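Local coordinates for fumarate lyase (Mesorhizobium sp., PDB 3C8T), which is of unassigned function but belongs to the fumarase/aspartase superfamily, mainly helical proteins that form tetramers around a central bundle of long helices, at residues D15-R18 / E19-S22; L168-F171 / D172-A176; R203-D206 / V207-L211; S302-D305 / A306-H309; E340-L343 / G344-V348. One frame throughout, in Å; residues are numbered along the deposited sequence.

Contact 1: residues D15-R18 / E19-S22; sequences DKMR and ELFS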
loop_
_atom_site.group_PDB
_atom_site.type_symbol
_atom_site.label_atom_id
_atom_site.label_comp_id
_atom_site.label_asym_id
_atom_site.label_seq_id
_atom_site.Cartn_x
_atom_site.Cartn_y
_atom_site.Cartn_z
ATOM N N ASP A 15 -2.290 17.927 18.019
ATOM C CA ASP A 15 -1.312 18.240 19.075
ATOM C C ASP A 15 -1.589 17.535 20.409
ATOM O O ASP A 15 -0.651 17.080 21.064
ATOM C CB ASP A 15 -1.234 19.757 19.288
ATOM C CG ASP A 15 -0.415 20.450 18.211
ATOM O OD1 ASP A 15 0.039 19.781 17.253
ATOM O OD2 ASP A 15 -0.200 21.674 18.345
ATOM N N LYS A 16 -2.855 17.443 20.800
ATOM C CA LYS A 16 -3.246 16.655 21.975
ATOM C C LYS A 16 -2.842 15.181 21.860
ATOM O O LYS A 16 -2.374 14.554 22.830
ATOM C CB LYS A 16 -4.740 16.736 22.171
ATOM C CG LYS A 16 -5.208 18.086 22.635
ATOM C CD LYS A 16 -6.689 18.008 22.939
ATOM C CE LYS A 16 -7.191 19.312 23.563
ATOM N NZ LYS A 16 -7.168 20.428 22.556
ATOM N N MET A 17 -2.975 14.652 20.655
ATOM C CA MET A 17 -2.632 13.282 20.382
ATOM C C MET A 17 -1.110 13.129 20.280
ATOM O O MET A 17 -0.561 12.142 20.721
ATOM C CB MET A 17 -3.414 12.803 19.151
ATOM C CG MET A 17 -3.601 11.330 19.051
ATOM S SD MET A 17 -4.442 10.496 20.369
ATOM C CE MET A 17 -6.090 10.292 19.662
ATOM N N ARG A 18 -0.422 14.147 19.784
ATOM C CA ARG A 18 1.033 14.216 19.927
ATOM C C ARG A 18 1.553 14.345 21.391
ATOM O O ARG A 18 2.591 13.756 21.737
ATOM C CB ARG A 18 1.612 15.332 19.049
ATOM C CG ARG A 18 1.407 15.066 17.555
ATOM C CD ARG A 18 1.656 16.310 16.709
ATOM N NE ARG A 18 3.080 16.640 16.611
ATOM C CZ ARG A 18 3.598 17.827 16.921
ATOM N NH1 ARG A 18 2.806 18.820 17.332
ATOM N NH2 ARG A 18 4.907 18.032 16.811
ATOM N N GLU A 19 0.866 15.097 22.245
ATOM C CA GLU A 19 1.288 15.171 23.650
ATOM C C GLU A 19 1.132 13.804 24.297
ATOM O O GLU A 19 2.038 13.317 24.953
ATOM C CB GLU A 19 0.538 16.240 24.453
ATOM C CG GLU A 19 1.162 16.415 25.877
ATOM C CD GLU A 19 0.599 17.604 26.672
ATOM O OE1 GLU A 19 1.203 18.708 26.618
ATOM O OE2 GLU A 19 -0.455 17.438 27.349
ATOM N N LEU A 20 -0.018 13.183 24.064
ATOM C CA LEU A 20 -0.249 11.810 24.468
ATOM C C LEU A 20 0.837 10.764 24.108
ATOM O O LEU A 20 1.124 9.883 24.909
ATOM C CB LEU A 20 -1.583 11.366 23.932
ATOM C CG LEU A 20 -1.855 9.905 24.224
ATOM C CD1 LEU A 20 -1.960 9.650 25.748
ATOM C CD2 LEU A 20 -3.106 9.478 23.460
ATOM N N PHE A 21 1.430 10.846 22.920
ATOM C CA PHE A 21 2.447 9.865 22.511
ATOM C C PHE A 21 3.885 10.404 22.608
ATOM O O PHE A 21 4.826 9.795 22.086
ATOM C CB PHE A 21 2.134 9.343 21.090
ATOM C CG PHE A 21 1.028 8.321 21.060
ATOM C CD1 PHE A 21 1.295 6.971 21.376
ATOM C CD2 PHE A 21 -0.276 8.698 20.788
ATOM C CE1 PHE A 21 0.276 6.016 21.379
ATOM C CE2 PHE A 21 -1.324 7.729 20.797
ATOM C CZ PHE A 21 -1.046 6.398 21.101
ATOM N N SER A 22 4.041 11.548 23.279
ATOM C CA SER A 22 5.354 12.147 23.506
ATOM C C SER A 22 6.212 11.235 24.400
ATOM O O SER A 22 5.701 10.345 25.084
ATOM C CB SER A 22 5.186 13.520 24.180
ATOM O OG SER A 22 4.659 13.372 25.486
#
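Met17 meets Leu20, the last residue of helix 15-20, and Phe21 just beyond it, and the apolar part of the contact rests on its sulfur. Met17 SD lies 3.5 Å from Leu20 CD2, and the two side chains run side by side in the same direction. The sulfur also makes a Met-aromatic contact: Met17 SD is 5.5 Å from the centroid of the Phe21 ring and 84° off the ring normal, which places it at the edge and not over a face. A chi1 of -157° sets Met17 CG beside its own carbonyl carbon, and a bend at chi2 carries the sulfur to these two neighbours. Helices 104-140 and 315-344 take up the same side, with Leu122, Ile123 and Phe329 against Met17, while Tyr8 of the second subunit packs on Phe21.

Among the backbone bonds, Glu19 N reaches Asp15 O at 2.8 Å and Leu20 N reaches Lys16 O at 3.0 Å. The ladder then weakens: Phe21 N is 3.2 Å from Met17 O, with a weak second bond of 3.3 Å to Arg18 O, and Phe21 is the first residue to leave helical angles. Ser22 OG bonds Glu19 O at 2.7 Å in the carbonyl plane, and Ser22 N grips the same oxygen.

The charged pair lies on another side of the helix. Arg18 NH1 forms a salt bridge with Asp15 OD1 at 2.9 Å; the oxygen lies near the guanidinium plane, but the nitrogen meets it from 59° out of the carboxylate plane. This chemistry implies a two-sided helix, thioether and ring packed inward and the ion pair exposed, with Ser22 doubling as N-cap of helix 23-43.

Contact 2: residues L168-F171 / D172-A176; sequences LSAF and DRHAA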
loop_
_atom_site.group_PDB
_atom_site.type_symbol
_atom_site.label_atom_id
_atom_site.label_comp_id
_atom_site.label_asym_id
_atom_site.label_seq_id
_atom_site.Cartn_x
_atom_site.Cartn_y
_atom_site.Cartn_z
ATOM N N LEU A 168 -23.613 10.536 8.165
ATOM C CA LEU A 168 -23.842 10.211 9.542
ATOM C C LEU A 168 -23.915 8.685 9.823
ATOM O O LEU A 168 -23.386 8.207 10.846
ATOM C CB LEU A 168 -25.137 10.898 10.015
ATOM C CG LEU A 168 -25.641 10.626 11.442
ATOM C CD1 LEU A 168 -24.534 10.912 12.562
ATOM C CD2 LEU A 168 -26.974 11.364 11.718
ATOM N N SER A 169 -24.574 7.937 8.932
ATOM C CA SER A 169 -24.826 6.526 9.155
ATOM C C SER A 169 -23.561 5.692 9.324
ATOM O O SER A 169 -23.526 4.775 10.160
ATOM C CB SER A 169 -25.699 5.940 8.050
ATOM O OG SER A 169 -24.949 5.804 6.860
ATOM N N ALA A 170 -22.553 6.026 8.533
ATOM C CA ALA A 170 -21.186 5.493 8.637
ATOM C C ALA A 170 -20.558 5.713 10.022
ATOM O O ALA A 170 -19.896 4.809 10.564
ATOM C CB ALA A 170 -20.269 6.156 7.532
ATOM N N PHE A 171 -20.727 6.924 10.552
ATOM C CA PHE A 171 -20.131 7.309 11.853
ATOM C C PHE A 171 -20.860 6.696 13.032
ATOM O O PHE A 171 -20.237 6.364 14.049
ATOM C CB PHE A 171 -19.984 8.820 11.971
ATOM C CG PHE A 171 -18.907 9.344 11.102
ATOM C CD1 PHE A 171 -17.567 9.239 11.500
ATOM C CD2 PHE A 171 -19.204 9.824 9.820
ATOM C CE1 PHE A 171 -16.542 9.668 10.656
ATOM C CE2 PHE A 171 -18.194 10.232 8.969
ATOM C CZ PHE A 171 -16.863 10.172 9.386
ATOM N N ASP A 172 -22.170 6.504 12.880
ATOM C CA ASP A 172 -22.922 5.662 13.799
ATOM C C ASP A 172 -22.328 4.277 13.822
ATOM O O ASP A 172 -22.193 3.708 14.889
ATOM C CB ASP A 172 -24.390 5.573 13.373
ATOM C CG ASP A 172 -25.142 6.918 13.539
ATOM O OD1 ASP A 172 -24.720 7.747 14.371
ATOM O OD2 ASP A 172 -26.161 7.126 12.852
ATOM N N ARG A 173 -21.968 3.706 12.659
ATOM C CA ARG A 173 -21.349 2.368 12.678
ATOM C C ARG A 173 -19.944 2.376 13.253
ATOM O O ARG A 173 -19.528 1.368 13.821
ATOM C CB ARG A 173 -21.382 1.644 11.328
ATOM C CG ARG A 173 -22.762 1.177 10.878
ATOM C CD ARG A 173 -22.725 0.527 9.461
ATOM N NE ARG A 173 -22.315 1.426 8.384
ATOM C CZ ARG A 173 -23.144 2.034 7.518
ATOM N NH1 ARG A 173 -24.476 1.879 7.607
ATOM N NH2 ARG A 173 -22.640 2.821 6.551
ATOM N N HIS A 174 -19.210 3.483 13.116
ATOM C CA HIS A 174 -17.807 3.508 13.557
ATOM C C HIS A 174 -17.806 3.565 15.072
ATOM O O HIS A 174 -16.950 2.933 15.712
ATOM C CB HIS A 174 -16.986 4.699 12.998
ATOM C CG HIS A 174 -16.775 4.677 11.499
ATOM N ND1 HIS A 174 -16.344 3.559 10.815
ATOM C CD2 HIS A 174 -16.865 5.668 10.575
ATOM C CE1 HIS A 174 -16.231 3.846 9.529
ATOM N NE2 HIS A 174 -16.543 5.122 9.358
ATOM N N ALA A 175 -18.754 4.332 15.639
ATOM C CA ALA A 175 -18.958 4.369 17.103
ATOM C C ALA A 175 -19.162 3.001 17.697
ATOM O O ALA A 175 -18.583 2.703 18.749
ATOM C CB ALA A 175 -20.105 5.278 17.493
ATOM N N ALA A 176 -19.961 2.168 17.023
ATOM C CA ALA A 176 -20.175 0.786 17.440
ATOM C C ALA A 176 -18.872 -0.039 17.369
ATOM O O ALA A 176 -18.559 -0.781 18.306
ATOM C CB ALA A 176 -21.304 0.119 16.641
HETATM O O HOH W 1 -25.392 3.895 5.256
#
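Phe171 and His174 form an edge-to-face aromatic pair, the imidazole edge directed at the phenyl face. Their centroids are 5.3 Å apart and the planes stand at 77°; the nearest side-chain atoms are Phe171 CD1 and His174 CD2, 3.8 Å apart. A carbonyl covers one imidazole face, with Ala170 O 3.2 Å from His174 CD2, and His174 NE2 is hydrogen-bonded to Ser244.

These turns belong to helix 160-185, one of the long helices of the superfamily's bundle; here it lies against helices 104-140 and 229-255. Its backbone ladder includes Asp172 N to Leu168 O at 2.9 Å and Ala175 N to Phe171 O at 3.0 Å, whereas both bonds of His174 N, to Ala170 O and Phe171 O, are weak.

Among the charged groups, Arg173 folds back by a bend at chi3 (-63°), so that Ser169 O lies over the centre of one guanidinium face. At the guanidinium edge a water accepts from Arg173 NH2 at 3.2 Å and donates to Ser169 OG, which is itself hydrogen-bonded to Val166 O, one turn back. Arg173 NE forms a salt bridge with Asp229 of the third subunit. The Asp172 carboxylate touches Leu168 CD1 and splits its two oxygens between Arg131 and Arg443.

Contact 3: residues R203-D206 / V207-L211; sequences RGLD and VQREL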
loop_
_atom_site.group_PDB
_atom_site.type_symbol
_atom_site.label_atom_id
_atom_site.label_comp_id
_atom_site.label_asym_id
_atom_site.label_seq_id
_atom_site.Cartn_x
_atom_site.Cartn_y
_atom_site.Cartn_z
ATOM N N ARG A 203 4.464 -18.641 39.735
ATOM C CA ARG A 203 3.556 -17.572 40.154
ATOM C C ARG A 203 3.274 -16.558 39.028
ATOM O O ARG A 203 2.550 -15.566 39.217
ATOM C CB ARG A 203 4.121 -16.848 41.389
ATOM C CG ARG A 203 4.582 -17.743 42.551
ATOM C CD ARG A 203 3.425 -18.343 43.334
ATOM N NE ARG A 203 2.286 -17.432 43.535
ATOM C CZ ARG A 203 2.219 -16.513 44.505
ATOM N NH1 ARG A 203 1.136 -15.752 44.624
ATOM N NH2 ARG A 203 3.237 -16.346 45.349
ATOM N N GLY A 204 3.840 -16.799 37.860
ATOM C CA GLY A 204 3.748 -15.822 36.767
ATOM C C GLY A 204 2.357 -15.333 36.403
ATOM O O GLY A 204 2.125 -14.137 36.325
ATOM N N LEU A 205 1.428 -16.258 36.192
ATOM C CA LEU A 205 0.046 -15.885 35.804
ATOM C C LEU A 205 -0.712 -15.087 36.891
ATOM O O LEU A 205 -1.547 -14.229 36.564
ATOM C CB LEU A 205 -0.738 -17.114 35.388
ATOM C CG LEU A 205 -0.647 -17.540 33.916
ATOM C CD1 LEU A 205 0.748 -17.726 33.525
ATOM C CD2 LEU A 205 -1.344 -18.858 33.680
ATOM N N ASP A 206 -0.409 -15.383 38.165
ATOM C CA ASP A 206 -0.923 -14.610 39.312
ATOM C C ASP A 206 -0.482 -13.146 39.234
ATOM O O ASP A 206 -1.288 -12.230 39.357
ATOM C CB ASP A 206 -0.437 -15.214 40.648
ATOM C CG ASP A 206 -0.865 -16.638 40.827
ATOM O OD1 ASP A 206 -2.011 -16.965 40.421
ATOM O OD2 ASP A 206 -0.053 -17.442 41.359
ATOM N N VAL A 207 0.806 -12.934 39.014
ATOM C CA VAL A 207 1.342 -11.573 38.846
ATOM C C VAL A 207 0.658 -10.820 37.679
ATOM O O VAL A 207 0.203 -9.685 37.836
ATOM C CB VAL A 207 2.852 -11.620 38.636
ATOM C CG1 VAL A 207 3.432 -10.204 38.411
ATOM C CG2 VAL A 207 3.510 -12.314 39.825
ATOM N N GLN A 208 0.577 -11.490 36.530
ATOM C CA GLN A 208 0.024 -10.926 35.290
ATOM C C GLN A 208 -1.411 -10.443 35.488
ATOM O O GLN A 208 -1.772 -9.327 35.076
ATOM C CB GLN A 208 0.093 -11.975 34.147
ATOM C CG GLN A 208 -0.335 -11.439 32.800
ATOM C CD GLN A 208 -0.529 -12.511 31.786
ATOM O OE1 GLN A 208 -1.633 -13.029 31.648
ATOM N NE2 GLN A 208 0.542 -12.868 31.051
ATOM N N ARG A 209 -2.219 -11.292 36.112
ATOM C CA ARG A 209 -3.594 -10.969 36.475
ATOM C C ARG A 209 -3.729 -9.858 37.523
ATOM O O ARG A 209 -4.563 -8.966 37.377
ATOM C CB ARG A 209 -4.287 -12.230 36.977
ATOM C CG ARG A 209 -4.520 -13.235 35.886
ATOM C CD ARG A 209 -4.795 -14.598 36.476
ATOM N NE ARG A 209 -5.005 -15.588 35.416
ATOM C CZ ARG A 209 -4.896 -16.900 35.607
ATOM N NH1 ARG A 209 -4.561 -17.370 36.808
ATOM N NH2 ARG A 209 -5.096 -17.741 34.594
ATOM N N GLU A 210 -2.930 -9.921 38.587
ATOM C CA GLU A 210 -2.891 -8.834 39.562
ATOM C C GLU A 210 -2.529 -7.482 38.953
ATOM O O GLU A 210 -3.104 -6.446 39.305
ATOM C CB GLU A 210 -1.932 -9.151 40.706
ATOM C CG GLU A 210 -2.611 -9.743 41.885
ATOM C CD GLU A 210 -3.855 -8.947 42.296
ATOM O OE1 GLU A 210 -3.711 -7.796 42.805
ATOM O OE2 GLU A 210 -4.972 -9.485 42.094
ATOM N N LEU A 211 -1.552 -7.510 38.060
ATOM C CA LEU A 211 -1.077 -6.331 37.357
ATOM C C LEU A 211 -2.156 -5.721 36.455
ATOM O O LEU A 211 -2.303 -4.517 36.409
ATOM C CB LEU A 211 0.180 -6.679 36.563
ATOM C CG LEU A 211 0.804 -5.592 35.690
ATOM C CD1 LEU A 211 1.296 -4.484 36.556
ATOM C CD2 LEU A 211 1.957 -6.182 34.901
#
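Arg209 folds back against Leu205 through its torsions: chi1 of -69° sets CG beside the backbone N, and the chain then runs extended from CG to NE, across the preceding turn. Both residues lie in the opening turns of helix 204-215, whose regular ladder of i to i+4 bonds is evident in Arg209 N to Leu205 O at 3.0 Å and Glu210 N to Asp206 O at 2.9 Å.

The methylenes of Arg209 lie close to a carbonyl, with Arg209 CG 3.2 Å from Leu205 O. Further out, one guanidinium face rests over the leucine side chain, offset toward the rim: Leu205 CB is 4.1 Å from Arg209 NH1, and Leu205 CD2 stands beside NH2. That NH2 also makes a weak hydrogen bond to Asn438 of the third subunit, while Ser431 of the same subunit packs on Leu205.

Val207 presents CG2 to the previous turn, 3.4 Å from Arg203 O, and packs on Leu37 and Gln41 of helix 23-43. Asp206 OD1 is 4.4 Å from Arg209 NH1, beyond a salt bridge. The carboxylate is instead paired with Arg203, which also bonds Leu44 O through NH2: Arg203 NE meets the anti side of Asp206 OD2 at 3.2 Å, with an N-H...O angle of 172°.

Contact 4: residues S302-D305 / A306-H309; sequences SMLD and AMIH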
loop_
_atom_site.group_PDB
_atom_site.type_symbol
_atom_site.label_atom_id
_atom_site.label_comp_id
_atom_site.label_asym_id
_atom_site.label_seq_id
_atom_site.Cartn_x
_atom_site.Cartn_y
_atom_site.Cartn_z
ATOM N N SER A 302 1.211 -0.701 7.177
ATOM C CA SER A 302 2.370 -1.047 8.024
ATOM C C SER A 302 2.022 -1.998 9.150
ATOM O O SER A 302 2.817 -2.854 9.486
ATOM C CB SER A 302 3.005 0.193 8.687
ATOM O OG SER A 302 3.581 1.095 7.774
ATOM N N MET A 303 0.855 -1.821 9.763
ATOM C CA MET A 303 0.441 -2.723 10.850
ATOM C C MET A 303 0.191 -4.157 10.352
ATOM O O MET A 303 0.528 -5.109 11.024
ATOM C CB MET A 303 -0.766 -2.166 11.667
ATOM C CG MET A 303 -0.365 -1.043 12.659
ATOM S SD MET A 303 0.968 -1.453 13.864
ATOM C CE MET A 303 0.321 -2.928 14.599
ATOM N N LEU A 304 -0.372 -4.296 9.163
ATOM C CA LEU A 304 -0.515 -5.625 8.560
ATOM C C LEU A 304 0.841 -6.281 8.295
ATOM O O LEU A 304 0.981 -7.479 8.464
ATOM C CB LEU A 304 -1.390 -5.548 7.284
ATOM C CG LEU A 304 -2.871 -5.168 7.577
ATOM C CD1 LEU A 304 -3.636 -4.858 6.324
ATOM C CD2 LEU A 304 -3.579 -6.250 8.363
ATOM N N ASP A 305 1.842 -5.489 7.915
ATOM C CA ASP A 305 3.213 -5.975 7.809
ATOM C C ASP A 305 3.816 -6.346 9.183
ATOM O O ASP A 305 4.467 -7.368 9.322
ATOM C CB ASP A 305 4.121 -4.958 7.088
ATOM C CG ASP A 305 3.726 -4.728 5.605
ATOM O OD1 ASP A 305 3.358 -5.698 4.905
ATOM O OD2 ASP A 305 3.805 -3.561 5.117
ATOM N N ALA A 306 3.583 -5.513 10.192
ATOM C CA ALA A 306 4.108 -5.719 11.537
ATOM C C ALA A 306 3.584 -6.999 12.210
ATOM O O ALA A 306 4.211 -7.523 13.153
ATOM C CB ALA A 306 3.789 -4.482 12.431
ATOM N N MET A 307 2.438 -7.474 11.747
ATOM C CA MET A 307 1.835 -8.725 12.229
ATOM C C MET A 307 2.672 -9.941 11.914
ATOM O O MET A 307 2.577 -10.944 12.629
ATOM C CB MET A 307 0.454 -8.947 11.591
ATOM C CG MET A 307 -0.633 -8.052 12.138
ATOM S SD MET A 307 -2.225 -8.514 11.458
ATOM C CE MET A 307 -2.475 -9.960 12.492
ATOM N N ILE A 308 3.467 -9.884 10.848
ATOM C CA ILE A 308 4.347 -11.023 10.503
ATOM C C ILE A 308 5.543 -10.905 11.425
ATOM O O ILE A 308 6.591 -10.379 11.045
ATOM C CB ILE A 308 4.858 -11.030 9.032
ATOM C CG1 ILE A 308 3.812 -10.531 8.029
ATOM C CG2 ILE A 308 5.364 -12.388 8.641
ATOM C CD1 ILE A 308 2.543 -11.286 7.960
ATOM N N HIS A 309 5.351 -11.373 12.648
ATOM C CA HIS A 309 6.249 -11.069 13.734
ATOM C C HIS A 309 6.806 -12.422 14.249
ATOM O O HIS A 309 6.173 -13.159 15.047
ATOM C CB HIS A 309 5.436 -10.344 14.791
ATOM C CG HIS A 309 6.239 -9.847 15.951
ATOM N ND1 HIS A 309 6.107 -8.567 16.441
ATOM C CD2 HIS A 309 7.150 -10.465 16.745
ATOM C CE1 HIS A 309 6.913 -8.405 17.474
ATOM N NE2 HIS A 309 7.551 -9.546 17.689
#
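Ala306 N donates to Ser302 O at 2.9 Å, the shortest of the hydrogen bonds that join residues 302-305 to 306-309. The next step is slacker: Met307 N lies 3.1 Å from Met303 O, but its poor angle makes the bond weak. Beyond it the pattern shortens to i to i+3, as Ile308 N bonds Asp305 O at 3.1 Å from 52° above the carbonyl plane. Ile308 is then the centre of an inverse gamma turn, evidence that the chain leaves the helical path here.

Apolar side chains accompany this change. Leu304 and Met307 lie side by side, pointing the same way, with Leu304 CD2 4.1 Å from Met307 SD. With chi1 at -74°, Met307 CG sits beside its own backbone N, a placing that brings it to 3.4 Å from Met303 O. The Met303 methyl faces the small side chain of Ala306, CE to CB 4.4 Å. Ile308 lays its CG1 branch over the last turn, 3.5 Å from Asp305 O, and its side chain packs on Met250 of the third subunit.

The Asp305 side chain leaves the backbone away from residues 306-309, and its carboxylate is held by two other subunits. OD1 forms a salt bridge with Arg297 of the third subunit and OD2 with Arg297 of the second, a double hold that restricts the rotation of the group. Within the chain, Met303 packs against helices 229-255 and 315-344. The contact lies where helix 284-306 gives way to the buried loop leading toward helix 315-344, and helices meeting across subunits in this way are typical of the central bundle of fumarase/aspartase superfamily tetramers.

Contact 5: residues E340-L343 / G344-V348; sequences EFML and GGLQV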
loop_
_atom_site.group_PDB
_atom_site.type_symbol
_atom_site.label_atom_id
_atom_site.label_comp_id
_atom_site.label_asym_id
_atom_site.label_seq_id
_atom_site.Cartn_x
_atom_site.Cartn_y
_atom_site.Cartn_z
ATOM N N GLU A 340 -14.955 17.927 12.506
ATOM C CA GLU A 340 -15.759 18.597 13.574
ATOM C C GLU A 340 -15.944 20.109 13.268
ATOM O O GLU A 340 -17.027 20.646 13.333
ATOM C CB GLU A 340 -15.072 18.525 14.965
ATOM C CG GLU A 340 -15.081 17.217 15.728
ATOM C CD GLU A 340 -14.287 17.324 17.043
ATOM O OE1 GLU A 340 -14.828 17.895 18.021
ATOM O OE2 GLU A 340 -13.132 16.834 17.113
ATOM N N PHE A 341 -14.835 20.769 12.978
ATOM C CA PHE A 341 -14.808 22.186 12.725
ATOM C C PHE A 341 -15.569 22.557 11.454
ATOM O O PHE A 341 -16.400 23.456 11.475
ATOM C CB PHE A 341 -13.353 22.635 12.609
ATOM C CG PHE A 341 -13.198 24.067 12.201
ATOM C CD1 PHE A 341 -13.389 25.091 13.139
ATOM C CD2 PHE A 341 -12.842 24.395 10.906
ATOM C CE1 PHE A 341 -13.259 26.436 12.767
ATOM C CE2 PHE A 341 -12.707 25.736 10.529
ATOM C CZ PHE A 341 -12.924 26.757 11.465
ATOM N N MET A 342 -15.287 21.841 10.360
ATOM C CA MET A 342 -15.858 22.125 9.063
ATOM C C MET A 342 -17.360 21.884 9.047
ATOM O O MET A 342 -18.111 22.727 8.553
ATOM C CB MET A 342 -15.140 21.346 7.949
ATOM C CG MET A 342 -15.863 21.309 6.558
ATOM S SD MET A 342 -14.919 20.364 5.352
ATOM C CE MET A 342 -15.348 18.637 5.786
ATOM N N LEU A 343 -17.780 20.746 9.578
ATOM C CA LEU A 343 -19.182 20.330 9.586
ATOM C C LEU A 343 -19.984 21.114 10.605
ATOM O O LEU A 343 -21.188 21.371 10.402
ATOM C CB LEU A 343 -19.306 18.822 9.891
ATOM C CG LEU A 343 -18.783 17.902 8.790
ATOM C CD1 LEU A 343 -18.594 16.455 9.310
ATOM C CD2 LEU A 343 -19.700 17.966 7.527
ATOM N N GLY A 344 -19.324 21.480 11.702
ATOM C CA GLY A 344 -19.952 22.281 12.718
ATOM C C GLY A 344 -20.329 23.651 12.177
ATOM O O GLY A 344 -21.421 24.152 12.495
ATOM N N GLY A 345 -19.454 24.264 11.376
ATOM C CA GLY A 345 -19.726 25.575 10.778
ATOM C C GLY A 345 -19.998 25.575 9.278
ATOM O O GLY A 345 -19.909 26.630 8.634
ATOM N N LEU A 346 -20.350 24.416 8.702
ATOM C CA LEU A 346 -20.578 24.342 7.236
ATOM C C LEU A 346 -21.603 25.411 6.741
ATOM O O LEU A 346 -22.675 25.533 7.331
ATOM C CB LEU A 346 -21.026 22.922 6.841
ATOM C CG LEU A 346 -20.956 22.584 5.354
ATOM C CD1 LEU A 346 -19.477 22.573 4.923
ATOM C CD2 LEU A 346 -21.699 21.281 5.040
ATOM N N GLN A 347 -21.260 26.192 5.699
ATOM C CA GLN A 347 -22.207 27.122 5.102
ATOM C C GLN A 347 -22.931 26.349 3.986
ATOM O O GLN A 347 -22.298 25.816 3.087
ATOM C CB GLN A 347 -21.498 28.356 4.538
ATOM C CG GLN A 347 -20.557 29.105 5.538
ATOM C CD GLN A 347 -19.641 30.131 4.835
ATOM O OE1 GLN A 347 -20.124 31.139 4.260
ATOM N NE2 GLN A 347 -18.319 29.874 4.851
ATOM N N VAL A 348 -24.244 26.279 4.051
ATOM C CA VAL A 348 -25.048 25.525 3.084
ATOM C C VAL A 348 -25.832 26.574 2.338
ATOM O O VAL A 348 -26.340 27.496 3.005
ATOM C CB VAL A 348 -26.030 24.564 3.815
ATOM C CG1 VAL A 348 -26.980 23.868 2.837
ATOM C CG2 VAL A 348 -25.267 23.529 4.677
#
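Glu340 and Gly344 meet through a flat carbonyl group approached from above: Gly344 N is 2.9 Å from Glu340 O and stands 37° out of the carbonyl plane. The next carbonyl is met less steeply, as Gly345 N lies 3.2 Å from Phe341 O, tilted 31° from the plane. The Phe341 side chain leaves the backbone away from residues 344-348, and its ring packs against Ser285 and Pro266.

These bonds close the C-terminal end of helix 315-344, from which the chain passes into strand 347-348, paired antiparallel with strand 263-264. Gly345 is the first residue to leave helical angles, and the regular ladder stops with it. Although Leu346 N comes within 2.8 Å of Met342 O, the angle is too poor for a hydrogen bond.

Side chains continue the contact where the ladder fails. Met342 and Leu346 lie side by side, pointing the same way, and each carries CG beside its own carbonyl carbon, chi1 being -165° for Leu346. Met342 reaches Leu248 and Ile252 of helix 229-255 and Ile289 of helix 284-306, while Leu343 packs on Ala133 and Leu137 of helix 104-140. Glu340 OE2 forms a salt bridge with Arg126. The apolar meeting itself is modest: Met342 CG is 4.2 Å from Leu346 CD1, and Leu346 CB sits 3.4 Å from Met342 O.

In the fold
All five contacts are local, each joining consecutive residues, so none closes a long loop; they follow in series without nesting or crossing. Contact 1 ends helix 15-20 just before helix 23-43. Contact 2 lies within helix 160-185, and contact 3 opens the next helix, 204-215. Contacts 4 and 5 mark the C-terminal ends of successive helices, 284-306 and 315-344, on opposite sides of the chain's centre, their centres about 37 Å apart. Contacts 3 and 5 are most distant, about 49 Å between centres. Helix 229-255 is a shared neighbour of contacts 2, 4 and 5, while contacts 2, 3 and 4 all reach the third subunit.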